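Local coordinates for gamma-D-glutamyl-L-lysine dipeptidyl-peptidase (Bacillus cereus ATCC 10987, PDB 3H41), which probably cleaves gamma-D-glutamyl-L-lysine bonds in murein peptides as an NlpC/P60 cysteine peptidase, releasing L-Ala-gamma-D-Glu dipeptides, at residues H85-P90 with E94-W99; L60-L65 with I231-G236; A21-R26 with G77-V82. One frame throughout, in Å; residues are numbered along the deposited sequence.

Contact 1: H85-P90 with E94-W99; sequences HGQPTP and EGYPGW
Thr89 touches the Tyr96 ring with its methyl, CG2 lying 3.6 Å from CD2, and the two side chains cross at about a right angle. The methyl reaches the ring because OG1 takes the position anti to the backbone N (chi1 168°), where it bonds to Arg91 N. Nearer the root of the tyrosine, Gln87 CB packs 3.8 Å from Tyr96 CB, and the carbonyl Gln87 O lies in the plane of the ring at its edge. The Gln87 amide makes its hydrogen bonds to strand 60-65, to Thr62 OG1 and Gln63 O. At the other end, the His85 ring and the Glu94 carboxylate run side by side with their planes 37° apart. Their NE2 and OE2 stay 3.9 Å apart and both bond to Thr71 OG1, so the threonine hydroxyl links them. A water completes the join, accepting from Gly86 N at 2.9 Å and donating to Glu94 O at 3.1 Å. This loop of the SH3-like domain thus braces substrate-binding Tyr96 by apolar and carbonyl-edge packing along its flank, while the phenol OH bonds to Asp234 OD2 beside the bound alanine.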
loop_
_atom_site.group_PDB
_atom_site.type_symbol
_atom_site.label_atom_id
_atom_site.label_comp_id
_atom_site.label_asym_id
_atom_site.label_seq_id
_atom_site.Cartn_x
_atom_site.Cartn_y
_atom_site.Cartn_z
ATOM N N HIS A 85 9.189 7.651 -0.165
ATOM C CA HIS A 85 10.158 6.925 -0.967
ATOM C C HIS A 85 9.526 5.571 -1.301
ATOM O O HIS A 85 8.823 4.963 -0.468
ATOM C CB HIS A 85 11.445 6.664 -0.169
ATOM C CG HIS A 85 12.188 7.904 0.252
ATOM N ND1 HIS A 85 13.489 7.863 0.721
ATOM C CD2 HIS A 85 11.829 9.207 0.264
ATOM C CE1 HIS A 85 13.892 9.091 1.002
ATOM N NE2 HIS A 85 12.898 9.924 0.755
ATOM N N GLY A 86 9.776 5.113 -2.513
ATOM C CA GLY A 86 9.356 3.780 -2.919
ATOM C C GLY A 86 7.982 3.722 -3.538
ATOM O O GLY A 86 7.487 2.636 -3.830
ATOM N N GLN A 87 7.389 4.896 -3.771
ATOM C CA GLN A 87 6.130 5.003 -4.465
ATOM C C GLN A 87 6.327 5.876 -5.687
ATOM O O GLN A 87 6.152 7.094 -5.635
ATOM C CB GLN A 87 5.050 5.535 -3.525
ATOM C CG GLN A 87 4.702 4.532 -2.412
ATOM C CD GLN A 87 3.436 4.911 -1.658
ATOM O OE1 GLN A 87 2.769 5.897 -1.995
ATOM N NE2 GLN A 87 3.116 4.147 -0.605
ATOM N N PRO A 88 6.739 5.260 -6.799
ATOM C CA PRO A 88 7.098 6.102 -7.957
ATOM C C PRO A 88 5.928 6.890 -8.557
ATOM O O PRO A 88 4.789 6.409 -8.590
ATOM C CB PRO A 88 7.635 5.091 -8.966
ATOM C CG PRO A 88 8.084 3.924 -8.134
ATOM C CD PRO A 88 7.049 3.846 -7.048
ATOM N N THR A 89 6.210 8.125 -8.957
ATOM C CA THR A 89 5.228 8.967 -9.611
ATOM C C THR A 89 5.963 9.962 -10.518
ATOM O O THR A 89 7.034 10.444 -10.153
ATOM C CB THR A 89 4.365 9.745 -8.603
ATOM O OG1 THR A 89 3.620 10.763 -9.289
ATOM C CG2 THR A 89 5.207 10.340 -7.446
ATOM N N PRO A 90 5.395 10.260 -11.694
ATOM C CA PRO A 90 5.993 11.325 -12.523
ATOM C C PRO A 90 5.906 12.708 -11.885
ATOM O O PRO A 90 6.553 13.626 -12.375
ATOM C CB PRO A 90 5.156 11.304 -13.816
ATOM C CG PRO A 90 3.877 10.649 -13.441
ATOM C CD PRO A 90 4.231 9.647 -12.338
ATOM N N GLU A 94 11.640 12.184 -6.262
ATOM C CA GLU A 94 12.113 11.627 -4.988
ATOM C C GLU A 94 11.091 10.743 -4.276
ATOM O O GLU A 94 11.453 9.856 -3.516
ATOM C CB GLU A 94 12.527 12.740 -4.030
ATOM C CG GLU A 94 13.305 12.215 -2.815
ATOM C CD GLU A 94 14.018 13.310 -2.021
ATOM O OE1 GLU A 94 13.914 14.509 -2.392
ATOM O OE2 GLU A 94 14.683 12.957 -1.022
ATOM N N GLY A 95 9.812 10.998 -4.499
ATOM C CA GLY A 95 8.777 10.235 -3.810
ATOM C C GLY A 95 7.388 10.804 -4.032
ATOM O O GLY A 95 7.230 11.861 -4.650
ATOM N N TYR A 96 6.398 10.105 -3.486
ATOM C CA TYR A 96 4.995 10.465 -3.655
ATOM C C TYR A 96 4.637 11.548 -2.678
ATOM O O TYR A 96 4.829 11.388 -1.472
ATOM C CB TYR A 96 4.056 9.242 -3.468
ATOM C CG TYR A 96 2.789 9.416 -4.267
ATOM C CD1 TYR A 96 1.797 10.268 -3.830
ATOM C CD2 TYR A 96 2.599 8.771 -5.491
ATOM C CE1 TYR A 96 0.668 10.456 -4.547
ATOM C CE2 TYR A 96 1.441 8.975 -6.233
ATOM C CZ TYR A 96 0.477 9.835 -5.742
ATOM O OH TYR A 96 -0.690 10.112 -6.414
ATOM N N PRO A 97 4.125 12.676 -3.184
ATOM C CA PRO A 97 3.891 13.807 -2.308
ATOM C C PRO A 97 2.540 13.796 -1.604
ATOM O O PRO A 97 1.549 13.293 -2.136
ATOM C CB PRO A 97 3.974 14.971 -3.257
ATOM C CG PRO A 97 3.345 14.439 -4.490
ATOM C CD PRO A 97 3.900 13.034 -4.595
ATOM N N GLY A 98 2.513 14.368 -0.415
ATOM C CA GLY A 98 1.270 14.642 0.266
ATOM C C GLY A 98 1.470 15.122 1.682
ATOM O O GLY A 98 2.559 15.122 2.175
ATOM N N TRP A 99 0.377 15.503 2.323
ATOM C CA TRP A 99 0.390 16.101 3.654
ATOM C C TRP A 99 -0.101 15.121 4.707
ATOM O O TRP A 99 -1.087 14.379 4.498
ATOM C CB TRP A 99 -0.489 17.359 3.665
ATOM C CG TRP A 99 0.026 18.462 2.815
ATOM C CD1 TRP A 99 -0.197 18.659 1.486
ATOM C CD2 TRP A 99 0.826 19.575 3.261
ATOM N NE1 TRP A 99 0.463 19.808 1.067
ATOM C CE2 TRP A 99 1.084 20.387 2.140
ATOM C CE3 TRP A 99 1.364 19.937 4.495
ATOM C CZ2 TRP A 99 1.844 21.558 2.218
ATOM C CZ3 TRP A 99 2.128 21.105 4.574
ATOM C CH2 TRP A 99 2.358 21.897 3.445
HETATM O O HOH W 1 11.476 6.800 -4.132
#

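Contact 2: L60-L65 with I231-G236; sequences LETQAL and IPRDSG. With DGL (D-glutamic acid), chain C; ALA (alanine), chain B.
Thr62 and Arg233 are the sole pair to touch directly across these segments, through a single hydrogen bond, while the alanine of a bound L-Ala-gamma-D-Glu, the product of the reaction, joins the two segments through its N. Arg233 NE donates to Thr62 OG1 at 3.0 Å, bent to 142° at the hydrogen, with the hydroxyl 26° out of the guanidinium plane. A bend at chi2 of the arginine brings NE to the threonine. Thr62 OG1 also bonds to Gln87 OE1, so the hydroxyl both accepts, from the arginine, and donates, to the amide oxygen. The far end of the guanidinium is held by NH2, which forms a salt bridge to Asp215 and a hydrogen bond to Thr209, and one of its faces lies under CA of the bound alanine.

Strand 60-65 belongs to the SH3-like part of the chain and pairs with strand 15-19, whereas 231-236 runs from a loop into the start of helix 235-238 of the NlpC/P60 peptidase domain; the ligand therefore sits where two domains meet. The alanine N bonds to one acceptor from each segment, Glu61 O and Asp234 OD1, each at 2.7 Å, an arrangement suited to a free amino terminus, which would probably be charged. Asp234 stands at the N-cap position without capping the helix; its OD2 is bonded by Tyr96 OH, and Arg233 NH1 approaches OD1 only as a long, charge-only pairing. Further along the ligand, Ser235 N in the first turn of the helix donates to D-glutamate OXT at 2.8 Å with an angle of 160°. In the conformer described here, Ser235 OG donates to the other carboxylate oxygen, O, and Ser217 and Asp215 also bond to the D-glutamate.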
loop_
_atom_site.group_PDB
_atom_site.type_symbol
_atom_site.label_atom_id
_atom_site.label_comp_id
_atom_site.label_asym_id
_atom_site.label_seq_id
_atom_site.Cartn_x
_atom_site.Cartn_y
_atom_site.Cartn_z
ATOM N N LEU A 60 -7.189 12.912 -0.878
ATOM C CA LEU A 60 -6.083 12.007 -0.541
ATOM C C LEU A 60 -5.087 11.765 -1.670
ATOM O O LEU A 60 -5.412 11.822 -2.857
ATOM C CB LEU A 60 -6.629 10.650 -0.108
ATOM C CG LEU A 60 -7.627 10.618 1.053
ATOM C CD1 LEU A 60 -8.026 9.152 1.451
ATOM C CD2 LEU A 60 -7.148 11.427 2.283
ATOM N N GLU A 61 -3.872 11.427 -1.259
ATOM C CA GLU A 61 -2.773 11.165 -2.167
ATOM C C GLU A 61 -2.381 9.709 -2.167
ATOM O O GLU A 61 -2.354 9.081 -3.212
ATOM C CB GLU A 61 -1.573 12.008 -1.748
ATOM C CG GLU A 61 -1.766 13.500 -1.947
ATOM C CD GLU A 61 -1.651 13.930 -3.405
ATOM O OE1 GLU A 61 -1.768 13.086 -4.337
ATOM O OE2 GLU A 61 -1.440 15.143 -3.615
ATOM N N THR A 62 -2.041 9.187 -0.988
ATOM C CA THR A 62 -1.560 7.826 -0.866
ATOM C C THR A 62 -1.544 7.435 0.608
ATOM O O THR A 62 -1.964 8.196 1.457
ATOM C CB THR A 62 -0.154 7.640 -1.481
ATOM O OG1 THR A 62 0.168 6.232 -1.559
ATOM C CG2 THR A 62 0.903 8.420 -0.679
ATOM N N GLN A 63 -1.086 6.238 0.897
ATOM C CA GLN A 63 -0.798 5.878 2.268
ATOM C C GLN A 63 0.587 5.289 2.321
ATOM O O GLN A 63 1.033 4.690 1.332
ATOM C CB GLN A 63 -1.805 4.856 2.789
ATOM C CG GLN A 63 -3.250 5.406 3.020
ATOM C CD GLN A 63 -4.174 4.321 3.523
ATOM O OE1 GLN A 63 -4.092 3.163 3.067
ATOM N NE2 GLN A 63 -5.027 4.659 4.500
ATOM N N ALA A 64 1.270 5.468 3.458
ATOM C CA ALA A 64 2.628 4.947 3.655
ATOM C C ALA A 64 2.630 4.094 4.898
ATOM O O ALA A 64 1.987 4.453 5.899
ATOM C CB ALA A 64 3.634 6.092 3.781
ATOM N N LEU A 65 3.334 2.967 4.844
ATOM C CA LEU A 65 3.331 2.028 5.975
ATOM C C LEU A 65 4.393 2.307 7.052
ATOM O O LEU A 65 5.450 2.873 6.765
ATOM C CB LEU A 65 3.525 0.595 5.485
ATOM C CG LEU A 65 2.551 0.057 4.415
ATOM C CD1 LEU A 65 2.836 -1.432 4.069
ATOM C CD2 LEU A 65 1.097 0.284 4.851
ATOM N N ILE A 231 6.473 -0.886 -8.953
ATOM C CA ILE A 231 5.746 -0.295 -10.069
ATOM C C ILE A 231 5.212 1.049 -9.559
ATOM O O ILE A 231 5.210 1.275 -8.381
ATOM C CB ILE A 231 4.618 -1.243 -10.600
ATOM C CG1 ILE A 231 3.389 -1.266 -9.674
ATOM C CG2 ILE A 231 5.160 -2.668 -10.749
ATOM C CD1 ILE A 231 2.242 -2.211 -10.145
ATOM N N PRO A 232 4.798 1.958 -10.452
ATOM C CA PRO A 232 4.278 3.254 -10.006
ATOM C C PRO A 232 3.071 3.103 -9.086
ATOM O O PRO A 232 2.349 2.108 -9.162
ATOM C CB PRO A 232 3.891 3.963 -11.310
ATOM C CG PRO A 232 4.732 3.294 -12.357
ATOM C CD PRO A 232 4.857 1.856 -11.914
ATOM N N ARG A 233 2.874 4.073 -8.212
ATOM C CA ARG A 233 1.749 4.064 -7.309
ATOM C C ARG A 233 0.379 4.169 -8.001
ATOM O O ARG A 233 -0.556 3.499 -7.589
ATOM C CB ARG A 233 1.898 5.184 -6.275
ATOM C CG ARG A 233 0.686 5.463 -5.426
ATOM C CD ARG A 233 0.377 4.341 -4.577
ATOM N NE ARG A 233 -0.848 4.474 -3.761
ATOM C CZ ARG A 233 -2.100 4.274 -4.171
ATOM N NH1 ARG A 233 -2.395 4.076 -5.441
ATOM N NH2 ARG A 233 -3.077 4.295 -3.282
ATOM N N ASP A 234 0.268 5.020 -9.026
ATOM C CA ASP A 234 -1.025 5.337 -9.628
ATOM C C ASP A 234 -1.301 4.569 -10.933
ATOM O O ASP A 234 -0.390 4.088 -11.619
ATOM C CB ASP A 234 -1.132 6.849 -9.857
ATOM C CG ASP A 234 -1.251 7.656 -8.555
ATOM O OD1 ASP A 234 -1.656 7.112 -7.537
ATOM O OD2 ASP A 234 -0.935 8.860 -8.553
ATOM N N SER A 235 -2.576 4.481 -11.303
ATOM C CA SER A 235 -2.985 3.644 -12.438
ATOM C C SER A 235 -2.491 4.185 -13.799
ATOM O O SER A 235 -2.118 3.391 -14.703
ATOM C CB SER A 235 -4.505 3.451 -12.457
ATOM O OG SER A 235 -5.186 4.644 -12.808
ATOM N N GLY A 236 -2.444 5.509 -13.952
ATOM C CA GLY A 236 -2.018 6.106 -15.215
ATOM C C GLY A 236 -0.566 5.740 -15.516
ATOM O O GLY A 236 -0.254 5.151 -16.572
HETATM N N DGL C . -5.783 6.508 -7.255
HETATM C CA DGL C . -6.467 6.303 -8.533
HETATM C C DGL C . -5.491 6.066 -9.647
HETATM O O DGL C . -5.761 6.369 -10.818
HETATM C CB DGL C . -7.442 5.120 -8.421
HETATM C CG DGL C . -8.336 4.919 -9.660
HETATM C CD DGL C . -8.983 6.183 -10.223
HETATM O OE1 DGL C . -10.201 6.331 -10.020
HETATM O OE2 DGL C . -8.322 7.014 -10.906
HETATM O OXT DGL C . -4.414 5.503 -9.413
HETATM N N ALA B . -3.089 8.536 -5.764
HETATM C CA ALA B . -4.416 7.780 -5.681
HETATM C C ALA B . -5.001 7.574 -7.072
HETATM O O ALA B . -4.755 8.381 -7.980
HETATM C CB ALA B . -5.424 8.542 -4.825
#

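Contact 3: A21-R26 with G77-V82; sequences APDSLR and GDWVKV
This is a loop-on-strand packing contact at the outer part of the SH3-like domain, where Pro22, Asp23 and Leu25, in the loop between strand 15-19 and helix 30-33, pack on one face and one edge of the indole of Trp79. Two of them meet the tryptophan from above. The backbone N of Asp23 lies 3.4 Å above the plane of the indole and Pro22 CA 3.9 Å above it, both offset toward the rim on the same face. Pro22 also closes on the root of the side chain, CB to Trp79 CB being 3.5 Å. Leu25 comes from another direction: its branch point CG sits in the plane of the indole, 3.8 Å from CZ2 at the edge of the six-membered ring. The indole is thus held over a face and at an edge by parts of one turn. That turn is folded back by the left-handed backbone of Asp23 (phi 58°) and by Ser24 OG, which donates to Pro22 O from 58° above the carbonyl plane.

In the conformer described, Asp23 OD1 comes close to Trp79 NE1 at 3.4 Å, but the angle is too poor for a hydrogen bond. The same oxygen instead receives a bond from a water at 2.9 Å, and that water accepts from Asp78 N, tying the loop to the residue just before the strand. Strand 79-84 lies between strands 69-76 and 96-101 of the antiparallel sheet. Pro22 also rests on Trp99 of strand 96-101, while Trp19 of strand 15-19 meets Trp79 edge-to-face and touches Leu25 and Ser24.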
loop_
_atom_site.group_PDB
_atom_site.type_symbol
_atom_site.label_atom_id
_atom_site.label_comp_id
_atom_site.label_asym_id
_atom_site.label_seq_id
_atom_site.Cartn_x
_atom_site.Cartn_y
_atom_site.Cartn_z
ATOM N N ALA A 21 -4.054 18.415 0.877
ATOM C CA ALA A 21 -3.826 19.697 1.536
ATOM C C ALA A 21 -3.798 19.407 3.000
ATOM O O ALA A 21 -4.420 18.441 3.423
ATOM C CB ALA A 21 -4.965 20.704 1.214
ATOM N N PRO A 22 -3.094 20.227 3.787
ATOM C CA PRO A 22 -3.136 20.007 5.229
ATOM C C PRO A 22 -4.471 20.501 5.832
ATOM O O PRO A 22 -5.257 21.148 5.121
ATOM C CB PRO A 22 -1.954 20.850 5.728
ATOM C CG PRO A 22 -1.883 21.978 4.726
ATOM C CD PRO A 22 -2.302 21.426 3.421
ATOM N N ASP A 23 -4.740 20.104 7.075
ATOM C CA ASP A 23 -5.917 20.600 7.815
ATOM C C ASP A 23 -7.242 20.343 7.134
ATOM O O ASP A 23 -8.161 21.180 7.228
ATOM C CB ASP A 23 -5.846 22.122 7.988
ATOM C CG ASP A 23 -4.613 22.561 8.673
ATOM O OD1 ASP A 23 -4.456 22.174 9.842
ATOM O OD2 ASP A 23 -3.829 23.302 8.034
ATOM N N SER A 24 -7.367 19.221 6.428
ATOM C CA SER A 24 -8.590 18.943 5.660
ATOM C C SER A 24 -9.412 17.820 6.269
ATOM O O SER A 24 -10.296 17.283 5.612
ATOM C CB SER A 24 -8.221 18.567 4.224
ATOM O OG SER A 24 -7.682 19.715 3.596
ATOM N N LEU A 25 -9.142 17.471 7.516
ATOM C CA LEU A 25 -9.827 16.316 8.126
ATOM C C LEU A 25 -11.272 16.675 8.454
ATOM O O LEU A 25 -11.538 17.775 8.903
ATOM C CB LEU A 25 -9.179 15.937 9.456
ATOM C CG LEU A 25 -7.765 15.379 9.538
ATOM C CD1 LEU A 25 -7.344 15.253 10.996
ATOM C CD2 LEU A 25 -7.701 14.037 8.895
ATOM N N ARG A 26 -12.199 15.748 8.271
ATOM C CA ARG A 26 -13.481 15.804 8.965
ATOM C C ARG A 26 -13.352 15.145 10.326
ATOM O O ARG A 26 -12.418 14.367 10.562
ATOM C CB ARG A 26 -14.524 15.027 8.171
ATOM C CG ARG A 26 -14.724 15.481 6.760
ATOM C CD ARG A 26 -15.503 14.396 6.002
ATOM N NE ARG A 26 -14.726 13.172 5.887
ATOM C CZ ARG A 26 -15.078 12.123 5.160
ATOM N NH1 ARG A 26 -16.240 12.106 4.501
ATOM N NH2 ARG A 26 -14.247 11.088 5.082
ATOM N N GLY A 77 1.845 24.456 10.439
ATOM C CA GLY A 77 1.276 24.090 11.734
ATOM C C GLY A 77 1.673 22.684 12.155
ATOM O O GLY A 77 2.851 22.350 12.152
ATOM N N ASP A 78 0.682 21.862 12.492
ATOM C CA ASP A 78 0.896 20.463 12.900
ATOM C C ASP A 78 1.099 19.494 11.713
ATOM O O ASP A 78 1.326 18.303 11.921
ATOM C CB ASP A 78 -0.300 19.974 13.724
ATOM C CG ASP A 78 -0.453 20.714 15.050
ATOM O OD1 ASP A 78 0.562 21.062 15.685
ATOM O OD2 ASP A 78 -1.604 20.937 15.473
ATOM N N TRP A 79 1.002 20.000 10.486
ATOM C CA TRP A 79 1.106 19.178 9.288
ATOM C C TRP A 79 2.425 19.355 8.557
ATOM O O TRP A 79 2.965 20.456 8.491
ATOM C CB TRP A 79 -0.042 19.507 8.340
ATOM C CG TRP A 79 -1.367 19.079 8.873
ATOM C CD1 TRP A 79 -2.086 19.703 9.844
ATOM C CD2 TRP A 79 -2.125 17.899 8.507
ATOM N NE1 TRP A 79 -3.273 19.024 10.066
ATOM C CE2 TRP A 79 -3.302 17.905 9.273
ATOM C CE3 TRP A 79 -1.930 16.869 7.584
ATOM C CZ2 TRP A 79 -4.277 16.905 9.158
ATOM C CZ3 TRP A 79 -2.885 15.902 7.464
ATOM C CH2 TRP A 79 -4.052 15.921 8.251
ATOM N N VAL A 80 2.936 18.256 7.992
ATOM C CA VAL A 80 4.101 18.290 7.113
ATOM C C VAL A 80 3.745 17.781 5.739
ATOM O O VAL A 80 2.863 16.930 5.593
ATOM C CB VAL A 80 5.301 17.473 7.659
ATOM C CG1 VAL A 80 6.004 18.279 8.762
ATOM C CG2 VAL A 80 4.888 16.055 8.184
ATOM N N LYS A 81 4.468 18.277 4.737
ATOM C CA LYS A 81 4.408 17.757 3.408
ATOM C C LYS A 81 5.635 16.878 3.279
ATOM O O LYS A 81 6.718 17.273 3.740
ATOM C CB LYS A 81 4.392 18.875 2.368
ATOM C CG LYS A 81 4.074 18.352 0.969
ATOM C CD LYS A 81 4.119 19.434 -0.087
ATOM C CE LYS A 81 3.859 18.801 -1.441
ATOM N NZ LYS A 81 3.969 19.799 -2.524
ATOM N N VAL A 82 5.431 15.669 2.736
ATOM C CA VAL A 82 6.466 14.627 2.644
ATOM C C VAL A 82 6.472 14.022 1.260
ATOM O O VAL A 82 5.493 14.137 0.516
ATOM C CB VAL A 82 6.314 13.531 3.755
ATOM C CG1 VAL A 82 6.198 14.156 5.125
ATOM C CG2 VAL A 82 5.092 12.618 3.533
HETATM O O HOH W 2 -2.332 22.576 11.835
#

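Contacts 1 and 2 lie close together, their centres about 8 Å apart, and touch through Tyr96 with Asp234 and Gln87 with Thr62, so the loop of contact 1 backs the binding site that contact 2 frames. Contact 3 lies about 17 Å from contact 1 and 18 Å from contact 2, centre to centre. It shares the antiparallel sheet with contact 1, where strands 79-84 and 96-101 are neighbours, and Trp99 packs on Pro22. Along the chain, contact 3 closes before contact 1 opens; contact 1 is nested within the span closed by contact 2, which alternates with contact 3. One sheet of the SH3-like domain thus carries both the packing of loop 21-26 and substrate-binding Tyr96, at the junction with the peptidase domain.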